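Local coordinates for protein archaeal actin homolog (Thermoplasma acidophilum, PDB 2FSJ) that polymerizes into helical bundles of filaments in a nucleoside triphosphate-dependent reaction that works best with ATP, at residues A[186-191]-A[297-302]; A[204-209]-A[216-221]; A[169-174]-A[336-341]. All blocks are in the same frame, centred on the assembly; numbering follows the deposited sequence.

Contact 1 of 3, residues A[186-191]-A[297-302]; sequences EQQPGY and VTSLIP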
ATOM      1  N   GLU A 186      12.804   1.149  19.434  1.00 22.14           N
ATOM      2  CA  GLU A 186      14.132   0.685  19.859  1.00 21.82           C
ATOM      3  C   GLU A 186      14.125  -0.820  20.121  1.00 21.35           C
ATOM      4  O   GLU A 186      13.106  -1.364  20.517  1.00 21.79           O
ATOM      5  CB  GLU A 186      14.554   1.414  21.140  1.00 23.30           C
ATOM      6  N   GLN A 187      15.236  -1.492  19.856  1.00 20.95           N
ATOM      7  CA  GLN A 187      15.312  -2.926  20.103  1.00 21.19           C
ATOM      8  C   GLN A 187      15.362  -3.137  21.608  1.00 22.43           C
ATOM      9  O   GLN A 187      16.000  -2.371  22.334  1.00 21.51           O
ATOM     10  CB  GLN A 187      16.516  -3.548  19.426  1.00 21.48           C
ATOM     11  CG  GLN A 187      16.410  -3.546  17.921  1.00 20.81           C
ATOM     12  CD  GLN A 187      17.412  -4.424  17.283  1.00 22.14           C
ATOM     13  OE1 GLN A 187      17.237  -5.644  17.222  1.00 24.05           O
ATOM     14  NE2 GLN A 187      18.483  -3.825  16.804  1.00 21.97           N
ATOM     15  N   GLN A 188      14.631  -4.148  22.050  1.00 23.24           N
ATOM     16  CA  GLN A 188      14.422  -4.451  23.468  1.00 25.34           C
ATOM     17  C   GLN A 188      13.669  -5.770  23.533  1.00 24.78           C
ATOM     18  O   GLN A 188      13.163  -6.211  22.520  1.00 24.39           O
ATOM     19  CB  GLN A 188      13.590  -3.357  24.136  1.00 25.56           C
ATOM     20  CG  GLN A 188      12.292  -3.007  23.419  1.00 31.57           C
ATOM     21  CD  GLN A 188      11.722  -1.654  23.812  1.00 36.58           C
ATOM     22  OE1 GLN A 188      11.926  -1.195  24.933  1.00 44.59           O
ATOM     23  NE2 GLN A 188      10.997  -1.016  22.896  1.00 39.17           N
ATOM     24  N   PRO A 189      13.604  -6.401  24.709  1.00 24.89           N
ATOM     25  CA  PRO A 189      12.708  -7.544  24.904  1.00 24.65           C
ATOM     26  C   PRO A 189      11.235  -7.115  24.712  1.00 23.88           C
ATOM     27  O   PRO A 189      10.844  -6.013  25.135  1.00 25.90           O
ATOM     28  CB  PRO A 189      13.052  -8.030  26.334  1.00 25.34           C
ATOM     29  CG  PRO A 189      13.857  -6.955  26.961  1.00 25.43           C
ATOM     30  CD  PRO A 189      14.405  -6.104  25.914  1.00 24.76           C
ATOM     31  N   GLY A 190      10.444  -7.927  24.022  1.00 21.96           N
ATOM     32  CA  GLY A 190       9.068  -7.569  23.717  1.00 20.56           C
ATOM     33  C   GLY A 190       8.788  -7.491  22.201  1.00 18.48           C
ATOM     34  O   GLY A 190       9.695  -7.602  21.400  1.00 15.44           O
ATOM     35  N   TYR A 191       7.513  -7.294  21.852  1.00 16.75           N
ATOM     36  CA  TYR A 191       7.023  -7.387  20.488  1.00 16.31           C
ATOM     37  C   TYR A 191       6.570  -6.010  19.986  1.00 15.31           C
ATOM     38  O   TYR A 191       6.091  -5.174  20.748  1.00 15.45           O
ATOM     39  CB  TYR A 191       5.824  -8.371  20.388  1.00 16.13           C
ATOM     40  CG  TYR A 191       6.130  -9.848  20.628  1.00 18.23           C
ATOM     41  CD1 TYR A 191       7.402 -10.361  20.440  1.00 22.63           C
ATOM     42  CD2 TYR A 191       5.153 -10.723  21.054  1.00 24.60           C
ATOM     43  CE1 TYR A 191       7.690 -11.674  20.653  1.00 21.80           C
ATOM     44  CE2 TYR A 191       5.442 -12.095  21.261  1.00 24.00           C
ATOM     45  CZ  TYR A 191       6.712 -12.541  21.065  1.00 23.58           C
ATOM     46  OH  TYR A 191       7.065 -13.845  21.238  1.00 22.56           O
ATOM     47  N   VAL A 297       3.685  -7.135  24.244  1.00 21.51           N
ATOM     48  CA  VAL A 297       3.662  -6.009  23.303  1.00 20.71           C
ATOM     49  C   VAL A 297       4.159  -4.754  23.972  1.00 21.07           C
ATOM     50  O   VAL A 297       3.566  -4.313  24.961  1.00 20.36           O
ATOM     51  CB  VAL A 297       2.242  -5.737  22.726  1.00 20.61           C
ATOM     52  CG1 VAL A 297       2.244  -4.495  21.816  1.00 20.81           C
ATOM     53  CG2 VAL A 297       1.751  -6.956  21.945  1.00 20.93           C
ATOM     54  N   THR A 298       5.229  -4.160  23.425  1.00 20.38           N
ATOM     55  CA  THR A 298       5.720  -2.839  23.869  1.00 20.54           C
ATOM     56  C   THR A 298       5.506  -1.709  22.872  1.00 19.10           C
ATOM     57  O   THR A 298       5.648  -0.577  23.226  1.00 19.05           O
ATOM     58  CB  THR A 298       7.215  -2.917  24.194  1.00 21.31           C
ATOM     59  OG1 THR A 298       7.931  -3.437  23.061  1.00 23.48           O
ATOM     60  CG2 THR A 298       7.486  -3.948  25.298  1.00 22.67           C
ATOM     61  N   SER A 299       5.210  -2.007  21.611  1.00 18.16           N
ATOM     62  CA  SER A 299       4.913  -0.981  20.632  1.00 18.34           C
ATOM     63  C   SER A 299       3.816  -1.451  19.701  1.00 17.50           C
ATOM     64  O   SER A 299       3.906  -2.561  19.177  1.00 16.75           O
ATOM     65  CB  SER A 299       6.140  -0.612  19.780  1.00 18.88           C
ATOM     66  OG  SER A 299       7.326  -0.524  20.514  1.00 23.35           O
ATOM     67  N   LEU A 300       2.782  -0.620  19.551  1.00 16.89           N
ATOM     68  CA  LEU A 300       1.667  -0.822  18.607  1.00 17.80           C
ATOM     69  C   LEU A 300       1.816   0.230  17.519  1.00 16.90           C
ATOM     70  O   LEU A 300       1.871   1.425  17.836  1.00 17.55           O
ATOM     71  CB  LEU A 300       0.309  -0.611  19.284  1.00 18.11           C
ATOM     72  CG  LEU A 300      -0.346  -1.720  20.104  1.00 22.56           C
ATOM     73  CD1 LEU A 300      -1.572  -1.170  20.865  1.00 23.40           C
ATOM     74  CD2 LEU A 300      -0.733  -2.943  19.284  1.00 24.09           C
ATOM     75  N   ILE A 301       1.857  -0.192  16.250  1.00 15.32           N
ATOM     76  CA  ILE A 301       2.248   0.677  15.163  1.00 15.22           C
ATOM     77  C   ILE A 301       1.200   0.659  14.041  1.00 14.45           C
ATOM     78  O   ILE A 301       1.212  -0.201  13.160  1.00 13.22           O
ATOM     79  CB  ILE A 301       3.654   0.294  14.648  1.00 15.96           C
ATOM     80  CG1 ILE A 301       4.674   0.265  15.797  1.00 14.66           C
ATOM     81  CG2 ILE A 301       4.100   1.241  13.544  1.00 18.83           C
ATOM     82  CD1 ILE A 301       5.934  -0.538  15.511  1.00 19.40           C
ATOM     83  N   PRO A 302       0.250   1.569  14.108  1.00 15.35           N
ATOM     84  CA  PRO A 302      -0.761   1.637  13.050  1.00 16.01           C
ATOM     85  C   PRO A 302      -0.215   2.323  11.814  1.00 17.58           C
ATOM     86  O   PRO A 302       0.332   3.434  11.904  1.00 16.81           O
ATOM     87  CB  PRO A 302      -1.879   2.431  13.689  1.00 17.08           C
ATOM     88  CG  PRO A 302      -1.507   2.443  15.209  1.00 16.63           C
ATOM     89  CD  PRO A 302      -0.047   2.484  15.221  1.00 15.77           C
TER
HETATM   90  O   HOH W   1      10.309   0.612  20.985  1.00 29.74           O

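Contact 2 of 3, residues A[204-209]-A[216-221]; sequences VLTINL and VELSFS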
ATOM      1  N   VAL A 204      -1.489  -7.728   9.800  1.00 11.59           N
ATOM      2  CA  VAL A 204      -0.944  -7.604  11.145  1.00 11.76           C
ATOM      3  C   VAL A 204       0.357  -8.374  11.174  1.00 11.58           C
ATOM      4  O   VAL A 204       0.376  -9.603  10.982  1.00 10.46           O
ATOM      5  CB  VAL A 204      -1.904  -8.124  12.185  1.00 10.64           C
ATOM      6  CG1 VAL A 204      -1.292  -8.039  13.624  1.00 10.67           C
ATOM      7  CG2 VAL A 204      -3.282  -7.393  12.049  1.00 13.09           C
ATOM      8  N   LEU A 205       1.438  -7.648  11.398  1.00 11.28           N
ATOM      9  CA  LEU A 205       2.751  -8.249  11.499  1.00 11.77           C
ATOM     10  C   LEU A 205       3.307  -8.033  12.910  1.00 12.15           C
ATOM     11  O   LEU A 205       3.487  -6.878  13.363  1.00 10.82           O
ATOM     12  CB  LEU A 205       3.681  -7.670  10.439  1.00 12.89           C
ATOM     13  CG  LEU A 205       5.015  -8.390  10.621  1.00 18.67           C
ATOM     14  CD1 LEU A 205       5.322  -9.438   9.584  1.00 19.21           C
ATOM     15  CD2 LEU A 205       6.151  -7.506  11.001  1.00 19.96           C
ATOM     16  N   THR A 206       3.520  -9.147  13.608  1.00 11.13           N
ATOM     17  CA  THR A 206       4.141  -9.136  14.939  1.00 11.69           C
ATOM     18  C   THR A 206       5.618  -9.446  14.773  1.00 11.47           C
ATOM     19  O   THR A 206       5.983 -10.391  14.107  1.00 10.82           O
ATOM     20  CB  THR A 206       3.429 -10.141  15.854  1.00 10.86           C
ATOM     21  OG1 THR A 206       2.092  -9.687  16.066  1.00 12.04           O
ATOM     22  CG2 THR A 206       4.060 -10.198  17.270  1.00 11.85           C
ATOM     23  N   ILE A 207       6.435  -8.568  15.327  1.00 13.00           N
ATOM     24  CA  ILE A 207       7.891  -8.624  15.239  1.00 13.30           C
ATOM     25  C   ILE A 207       8.534  -8.699  16.635  1.00 12.86           C
ATOM     26  O   ILE A 207       8.127  -8.005  17.551  1.00 11.76           O
ATOM     27  CB  ILE A 207       8.370  -7.392  14.415  1.00 14.72           C
ATOM     28  CG1 ILE A 207       9.728  -7.635  13.771  1.00 17.21           C
ATOM     29  CG2 ILE A 207       8.314  -6.105  15.228  1.00 15.77           C
ATOM     30  CD1 ILE A 207      10.140  -6.518  12.747  1.00 19.07           C
ATOM     31  N   ASN A 208       9.560  -9.535  16.741  1.00 11.74           N
ATOM     32  CA  ASN A 208      10.346  -9.666  17.955  1.00 13.11           C
ATOM     33  C   ASN A 208      11.385  -8.556  17.930  1.00 12.89           C
ATOM     34  O   ASN A 208      12.217  -8.516  17.039  1.00 12.50           O
ATOM     35  CB  ASN A 208      11.043 -11.015  18.030  1.00 12.77           C
ATOM     36  CG  ASN A 208      11.620 -11.261  19.419  1.00 16.17           C
ATOM     37  OD1 ASN A 208      11.786 -10.300  20.170  1.00 17.24           O
ATOM     38  ND2 ASN A 208      11.763 -12.533  19.818  1.00 15.46           N
ATOM     39  N   LEU A 209      11.288  -7.635  18.868  1.00 14.75           N
ATOM     40  CA  LEU A 209      12.194  -6.496  18.861  1.00 16.64           C
ATOM     41  C   LEU A 209      13.655  -6.873  19.255  1.00 16.56           C
ATOM     42  O   LEU A 209      14.569  -6.067  19.074  1.00 18.08           O
ATOM     43  CB  LEU A 209      11.651  -5.338  19.676  1.00 16.18           C
ATOM     44  CG  LEU A 209      10.283  -4.776  19.213  1.00 18.70           C
ATOM     45  CD1 LEU A 209       9.757  -3.832  20.244  1.00 21.46           C
ATOM     46  CD2 LEU A 209      10.385  -4.061  17.802  1.00 17.68           C
ATOM     47  N   VAL A 216       5.844 -15.599  13.182  1.00 12.78           N
ATOM     48  CA  VAL A 216       4.847 -16.119  12.257  1.00 14.58           C
ATOM     49  C   VAL A 216       3.563 -16.517  12.937  1.00 14.36           C
ATOM     50  O   VAL A 216       2.480 -16.331  12.379  1.00 13.87           O
ATOM     51  CB  VAL A 216       5.390 -17.246  11.327  1.00 15.13           C
ATOM     52  CG1 VAL A 216       6.549 -16.736  10.520  1.00 18.25           C
ATOM     53  CG2 VAL A 216       5.806 -18.482  12.114  1.00 19.00           C
ATOM     54  N   GLU A 217       3.658 -16.984  14.186  1.00 14.53           N
ATOM     55  CA  GLU A 217       2.504 -17.505  14.878  1.00 15.44           C
ATOM     56  C   GLU A 217       1.529 -16.391  15.244  1.00 15.48           C
ATOM     57  O   GLU A 217       0.373 -16.660  15.584  1.00 14.62           O
ATOM     58  CB  GLU A 217       2.958 -18.237  16.164  1.00 17.76           C
ATOM     59  CG  GLU A 217       3.789 -19.458  15.884  1.00 22.05           C
ATOM     60  CD  GLU A 217       5.272 -19.165  15.697  1.00 26.32           C
ATOM     61  OE1 GLU A 217       5.657 -17.994  15.755  1.00 21.09           O
ATOM     62  OE2 GLU A 217       6.058 -20.131  15.462  1.00 32.28           O
ATOM     63  N   LEU A 218       2.024 -15.144  15.256  1.00 14.91           N
ATOM     64  CA  LEU A 218       1.292 -13.983  15.764  1.00 14.73           C
ATOM     65  C   LEU A 218       1.080 -12.962  14.644  1.00 13.75           C
ATOM     66  O   LEU A 218       0.778 -11.823  14.925  1.00 11.73           O
ATOM     67  CB  LEU A 218       2.061 -13.317  16.921  1.00 15.37           C
ATOM     68  CG  LEU A 218       2.238 -14.185  18.190  1.00 15.48           C
ATOM     69  CD1 LEU A 218       2.924 -13.389  19.279  1.00 16.11           C
ATOM     70  CD2 LEU A 218       0.934 -14.763  18.677  1.00 14.56           C
ATOM     71  N   SER A 219       1.226 -13.405  13.393  1.00 12.84           N
ATOM     72  CA  SER A 219       1.128 -12.524  12.238  1.00 12.31           C
ATOM     73  C   SER A 219       0.075 -13.115  11.326  1.00 12.36           C
ATOM     74  O   SER A 219      -0.020 -14.318  11.175  1.00 12.56           O
ATOM     75  CB  SER A 219       2.496 -12.398  11.519  1.00 12.91           C
ATOM     76  OG  SER A 219       3.477 -11.852  12.405  1.00 12.33           O
ATOM     77  N   PHE A 220      -0.727 -12.279  10.701  1.00 13.39           N
ATOM     78  CA  PHE A 220      -1.938 -12.776  10.025  1.00 14.25           C
ATOM     79  C   PHE A 220      -2.594 -11.650   9.230  1.00 14.98           C
ATOM     80  O   PHE A 220      -2.228 -10.484   9.405  1.00 13.00           O
ATOM     81  CB  PHE A 220      -2.946 -13.345  11.060  1.00 14.47           C
ATOM     82  CG  PHE A 220      -3.251 -12.399  12.210  1.00 16.04           C
ATOM     83  CD1 PHE A 220      -4.291 -11.484  12.145  1.00 16.85           C
ATOM     84  CD2 PHE A 220      -2.507 -12.450  13.376  1.00 16.58           C
ATOM     85  CE1 PHE A 220      -4.536 -10.632  13.223  1.00 16.54           C
ATOM     86  CE2 PHE A 220      -2.758 -11.604  14.417  1.00 17.74           C
ATOM     87  CZ  PHE A 220      -3.735 -10.690  14.341  1.00 14.84           C
ATOM     88  N   SER A 221      -3.565 -11.991   8.386  1.00 15.55           N
ATOM     89  CA  SER A 221      -4.209 -11.036   7.473  1.00 17.94           C
ATOM     90  C   SER A 221      -5.681 -11.161   7.694  1.00 20.39           C
ATOM     91  O   SER A 221      -6.204 -12.281   7.604  1.00 20.50           O
ATOM     92  CB  SER A 221      -3.913 -11.364   6.005  1.00 18.87           C
ATOM     93  OG  SER A 221      -4.554 -10.409   5.119  1.00 21.48           O
TER

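Contact 3 of 3, residues A[169-174]-A[336-341]; sequences RPQGVG and LGYRDA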
ATOM      1  N   ARG A 169      11.295  -7.727   1.596  1.00 13.67           N
ATOM      2  CA  ARG A 169      11.051  -7.924   3.028  1.00 13.07           C
ATOM      3  C   ARG A 169       9.562  -8.081   3.246  1.00 12.41           C
ATOM      4  O   ARG A 169       8.825  -7.533   2.444  1.00 12.21           O
ATOM      5  CB  ARG A 169      11.511  -6.717   3.805  1.00 13.03           C
ATOM      6  CG  ARG A 169      13.006  -6.597   3.946  1.00 15.85           C
ATOM      7  CD  ARG A 169      13.666  -7.723   4.740  1.00 20.79           C
ATOM      8  NE  ARG A 169      15.104  -7.502   4.795  1.00 25.61           N
ATOM      9  CZ  ARG A 169      15.981  -7.927   3.885  1.00 28.56           C
ATOM     10  NH1 ARG A 169      15.605  -8.651   2.819  1.00 25.50           N
ATOM     11  NH2 ARG A 169      17.268  -7.648   4.062  1.00 30.62           N
ATOM     12  N   PRO A 170       9.118  -8.784   4.302  1.00 11.15           N
ATOM     13  CA  PRO A 170       7.686  -8.897   4.602  1.00 12.22           C
ATOM     14  C   PRO A 170       7.054  -7.552   4.844  1.00 11.04           C
ATOM     15  O   PRO A 170       7.666  -6.685   5.474  1.00 10.87           O
ATOM     16  CB  PRO A 170       7.660  -9.770   5.869  1.00 11.60           C
ATOM     17  CG  PRO A 170       8.867 -10.606   5.742  1.00 13.49           C
ATOM     18  CD  PRO A 170       9.890  -9.594   5.250  1.00 12.73           C
ATOM     19  N   GLN A 171       5.839  -7.343   4.322  1.00 11.08           N
ATOM     20  CA  GLN A 171       5.100  -6.153   4.609  1.00 12.21           C
ATOM     21  C   GLN A 171       4.954  -6.020   6.158  1.00 12.00           C
ATOM     22  O   GLN A 171       4.729  -7.020   6.870  1.00 12.52           O
ATOM     23  CB  GLN A 171       3.714  -6.242   3.954  1.00 13.45           C
ATOM     24  CG  GLN A 171       2.875  -4.993   4.090  1.00 14.98           C
ATOM     25  CD  GLN A 171       1.676  -5.006   3.120  1.00 18.97           C
ATOM     26  OE1 GLN A 171       1.844  -5.335   1.936  1.00 21.80           O
ATOM     27  NE2 GLN A 171       0.497  -4.703   3.625  1.00 15.06           N
ATOM     28  N   GLY A 172       5.150  -4.817   6.657  1.00 10.64           N
ATOM     29  CA  GLY A 172       5.253  -4.582   8.081  1.00 11.30           C
ATOM     30  C   GLY A 172       6.678  -4.564   8.619  1.00 11.39           C
ATOM     31  O   GLY A 172       7.005  -3.770   9.487  1.00 11.94           O
ATOM     32  N   VAL A 173       7.507  -5.474   8.162  1.00 11.40           N
ATOM     33  CA  VAL A 173       8.919  -5.461   8.538  1.00 12.41           C
ATOM     34  C   VAL A 173       9.596  -4.229   7.940  1.00 13.42           C
ATOM     35  O   VAL A 173      10.433  -3.636   8.603  1.00 12.69           O
ATOM     36  CB  VAL A 173       9.634  -6.764   8.095  1.00 12.12           C
ATOM     37  CG1 VAL A 173      11.163  -6.661   8.168  1.00 15.08           C
ATOM     38  CG2 VAL A 173       9.135  -7.918   8.928  1.00 14.95           C
ATOM     39  N   GLY A 174       9.240  -3.872   6.697  1.00 13.09           N
ATOM     40  CA  GLY A 174       9.727  -2.630   6.085  1.00 13.29           C
ATOM     41  C   GLY A 174       9.469  -1.431   6.982  1.00 12.30           C
ATOM     42  O   GLY A 174      10.390  -0.695   7.329  1.00 14.71           O
ATOM     43  N   LEU A 336       9.918   2.934   2.503  1.00 11.58           N
ATOM     44  CA  LEU A 336      11.178   3.498   3.043  1.00 12.35           C
ATOM     45  C   LEU A 336      12.060   2.389   3.637  1.00 13.44           C
ATOM     46  O   LEU A 336      13.242   2.333   3.372  1.00 12.14           O
ATOM     47  CB  LEU A 336      10.848   4.540   4.106  1.00 12.75           C
ATOM     48  CG  LEU A 336      10.304   5.844   3.540  1.00 12.85           C
ATOM     49  CD1 LEU A 336       9.511   6.592   4.598  1.00 12.24           C
ATOM     50  CD2 LEU A 336      11.443   6.781   2.926  1.00 16.89           C
ATOM     51  N   GLY A 337      11.449   1.450   4.377  1.00 12.84           N
ATOM     52  CA  GLY A 337      12.177   0.285   4.879  1.00 13.01           C
ATOM     53  C   GLY A 337      12.670  -0.666   3.826  1.00 13.86           C
ATOM     54  O   GLY A 337      13.764  -1.222   3.962  1.00 14.79           O
ATOM     55  N   TYR A 338      11.863  -0.897   2.774  1.00 13.37           N
ATOM     56  CA  TYR A 338      12.245  -1.749   1.667  1.00 14.08           C
ATOM     57  C   TYR A 338      13.492  -1.191   0.963  1.00 15.35           C
ATOM     58  O   TYR A 338      14.383  -1.940   0.561  1.00 14.68           O
ATOM     59  CB  TYR A 338      11.115  -1.859   0.638  1.00 12.49           C
ATOM     60  CG  TYR A 338       9.823  -2.493   1.107  1.00 12.18           C
ATOM     61  CD1 TYR A 338       9.783  -3.374   2.185  1.00 12.92           C
ATOM     62  CD2 TYR A 338       8.641  -2.264   0.408  1.00 11.03           C
ATOM     63  CE1 TYR A 338       8.552  -3.954   2.618  1.00 12.63           C
ATOM     64  CE2 TYR A 338       7.424  -2.820   0.839  1.00 12.82           C
ATOM     65  CZ  TYR A 338       7.410  -3.688   1.933  1.00 13.80           C
ATOM     66  OH  TYR A 338       6.199  -4.284   2.298  1.00 14.99           O
ATOM     67  N   ARG A 339      13.521   0.123   0.820  1.00 16.47           N
ATOM     68  CA  ARG A 339      14.595   0.764   0.115  1.00 19.19           C
ATOM     69  C   ARG A 339      15.841   0.624   0.972  1.00 20.30           C
ATOM     70  O   ARG A 339      16.888   0.252   0.454  1.00 19.93           O
ATOM     71  CB  ARG A 339      14.309   2.245  -0.169  1.00 18.79           C
ATOM     72  CG  ARG A 339      15.322   2.802  -1.173  1.00 22.42           C
ATOM     73  CD  ARG A 339      15.626   4.286  -1.048  1.00 28.65           C
ATOM     74  NE  ARG A 339      16.715   4.682  -1.957  1.00 33.07           N
ATOM     75  CZ  ARG A 339      18.016   4.767  -1.646  1.00 34.15           C
ATOM     76  NH1 ARG A 339      18.473   4.503  -0.426  1.00 35.16           N
ATOM     77  NH2 ARG A 339      18.872   5.135  -2.585  1.00 37.38           N
ATOM     78  N   ASP A 340      15.704   0.911   2.266  1.00 21.53           N
ATOM     79  CA  ASP A 340      16.800   0.752   3.245  1.00 23.66           C
ATOM     80  C   ASP A 340      17.408  -0.655   3.172  1.00 23.86           C
ATOM     81  O   ASP A 340      18.651  -0.822   3.120  1.00 23.55           O
ATOM     82  CB  ASP A 340      16.321   1.026   4.692  1.00 23.59           C
ATOM     83  CG  ASP A 340      16.097   2.520   5.010  1.00 30.13           C
ATOM     84  OD1 ASP A 340      16.370   3.407   4.156  1.00 36.59           O
ATOM     85  OD2 ASP A 340      15.607   2.908   6.120  1.00 34.93           O
ATOM     86  N   ALA A 341      16.551  -1.680   3.163  1.00 23.67           N
ATOM     87  CA  ALA A 341      17.034  -3.051   3.049  1.00 23.31           C
ATOM     88  C   ALA A 341      17.781  -3.324   1.745  1.00 23.96           C
ATOM     89  O   ALA A 341      18.799  -4.024   1.765  1.00 25.09           O
ATOM     90  CB  ALA A 341      15.896  -4.085   3.235  1.00 23.43           C
TER
HETATM   91  O   HOH W   2       3.954  -4.211   0.574  1.00 25.37           O

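Contact 1 of 3, residues A[186-191]-A[297-302]
The peptide carbonyl of Tyr191 is the flat group that meets Thr298. The backbone N of Thr298 lies in the carbonyl plane, 3.0 Å from Tyr191 O. The C=O...N angle is 154°, and the N-H is moderately bent from straight. Two weaker donors reach the same oxygen. Ser299 N lies 3.4 Å from Tyr191 O, and the Thr298 hydroxyl also gives it a weak bond. For the latter, OG1 stands between the backbone N and the carbonyl carbon of its own residue (chi1 55°), which turns it toward Tyr191 O. The other branch of Thr298, the methyl CG2, lies 3.9 Å from Pro189 O. The Gln188 side chain slides past that of Thr298 in the opposite direction. Its NE2 comes no nearer than 3.9 Å to Thr298 OG1, so this is loose packing.

Val297 CG1 lies 4.0 Å from Tyr191 O. The Tyr191 ring leads away from Val297 toward Val215 and Leu218 of strand 213-222. The phenol OH makes a weak bond to Arg296. Gly190, with its positive phi of 119°, brings the loop 186-190 into strand 191-197.

Tyr191 and Val297 form a parallel bridge. It marks where strand 191-197 begins to pair with the outermost strand 297-303 in the four-stranded sheet. A water links the segments: it accepts from Glu186 N and is hydrogen-bonded to Ser299 OG at 3.2 Å. Direct polar contact between the segments is therefore centred on one backbone oxygen with one firm and two weak bonds. The rest is water-bridged or loose, which suggests that strand pairing, more than side-chain chemistry, holds the end of the loop.

Contact 2 of 3, residues A[204-209]-A[216-221]
Val204 lies over one face of the Phe220 ring. Its CB stands 3.7 Å above the ring plane, displaced toward the rim, in a CH-pi contact. CG2 reaches Phe220 CE1 at 3.7 Å, while CG1 faces CZ. The ring comes back over the valine because Phe220 CG sits between its backbone N and carbonyl carbon (chi1 51°).

Beneath this pair the backbones form an antiparallel hydrogen-bonded pair. Val204 N and Phe220 O are 2.9 Å apart. Phe220 N returns an equal bond to Val204 O.

Next to this pair strand 213-222 is broken, and side chains bridge the break. Thr206 N donates to Ser219 OG at 3.0 Å. Thr206 OG1 donates to Leu218 O at 2.8 Å, approaching from above the carbonyl plane. The CB atoms of Thr206 and Leu218 meet 3.6 Å apart. Beyond the break the backbones of Thr206 and Val215 bond again.

Further out, Ser219 OG is also hydrogen-bonded to Val215 O, which probably helps orient it as acceptor for Thr206 N. Helix 268-290 lies against this face: Ile286 touches Val204, Asn289 Phe220, and Leu290 both Thr206 and Leu218.

The arrangement is a beta hairpin that adds the outermost strand to a four-stranded sheet. It shares strand 202-208 with the preceding hairpin, whose turn carries the ATP-binding Ser199, as in the phosphate-binding hairpin of actin-like ATPases.

Contact 3 of 3, residues A[169-174]-A[336-341]
Gly174 and Gly337 form a close helix-to-helix contact where the start of helix 173-182 meets helix 333-343. Their CA atoms are 4.0 Å apart. Gly337 CA lies 3.2 Å from Gly174 O in a nearly straight CA-H...O contact. With no side chain on either residue, the two backbones touch directly.

The Tyr338 ring lies beside Gly174. Its CE1 lies 3.9 Å from Gly174 CA and 3.6 Å from Arg169 O, both oblique to the ring. Pro170 O and Gln171 CA sit at the ring edge, near its plane. Tyr338 CG is anti to its own carbonyl carbon (chi1 -63°), and the ring swings across to the bend 170-172. There OH comes to 3.2 Å from Gln171 CA.

This bend joins strand 158-170 of the seven-stranded sheet to helix 173-182, with Gly172 as the N-cap residue. It is consistent with the hinge of actin-like proteins, where the chain crosses between the two halves of the molecule. Helix 333-343 packs beside it and also touches strands 22-28 and 32-36.

A water-mediated polar chain runs from the tyrosine. Its OH donates to a water lying in the ring plane, 2.8 Å from OH, and that water donates to Gln171 OE1. Gln171 NE2 bonds Asp92, and weakly Asp196. The amide is thus bonded through both its oxygen and its nitrogen, which probably helps position the water.

Ala341 CB rests over one face of the Arg169 guanidinium, 3.6 Å above its plane and off-centre. The bend at chi2 (-64°) folds the arginine so that its CG, 3.9 Å from Ala341 CB, and its guanidinium both meet that methyl.

Overall arrangement
Contacts 1 and 2 share the four-stranded sheet, with centres 11 Å apart. They meet at Leu209, whose N lies 3.0 Å from Gly190 O, a probable hydrogen bond. Contact 3 lies where this sheet faces the bend after strand 158-170. Its centre is 15 Å from that of contact 2, and Leu205 CD2 packs against Val173 CG2 at 3.7 Å. Contacts 1 and 3 do not touch; their nearest atoms are about 7 Å apart. Contacts 2 and 3 lie near the ATP site: the side chains of Tyr338 and Lys34 are about 8 Å apart, those of Val204 and Ser307 about 10 Å. Contact 1 lies away from it.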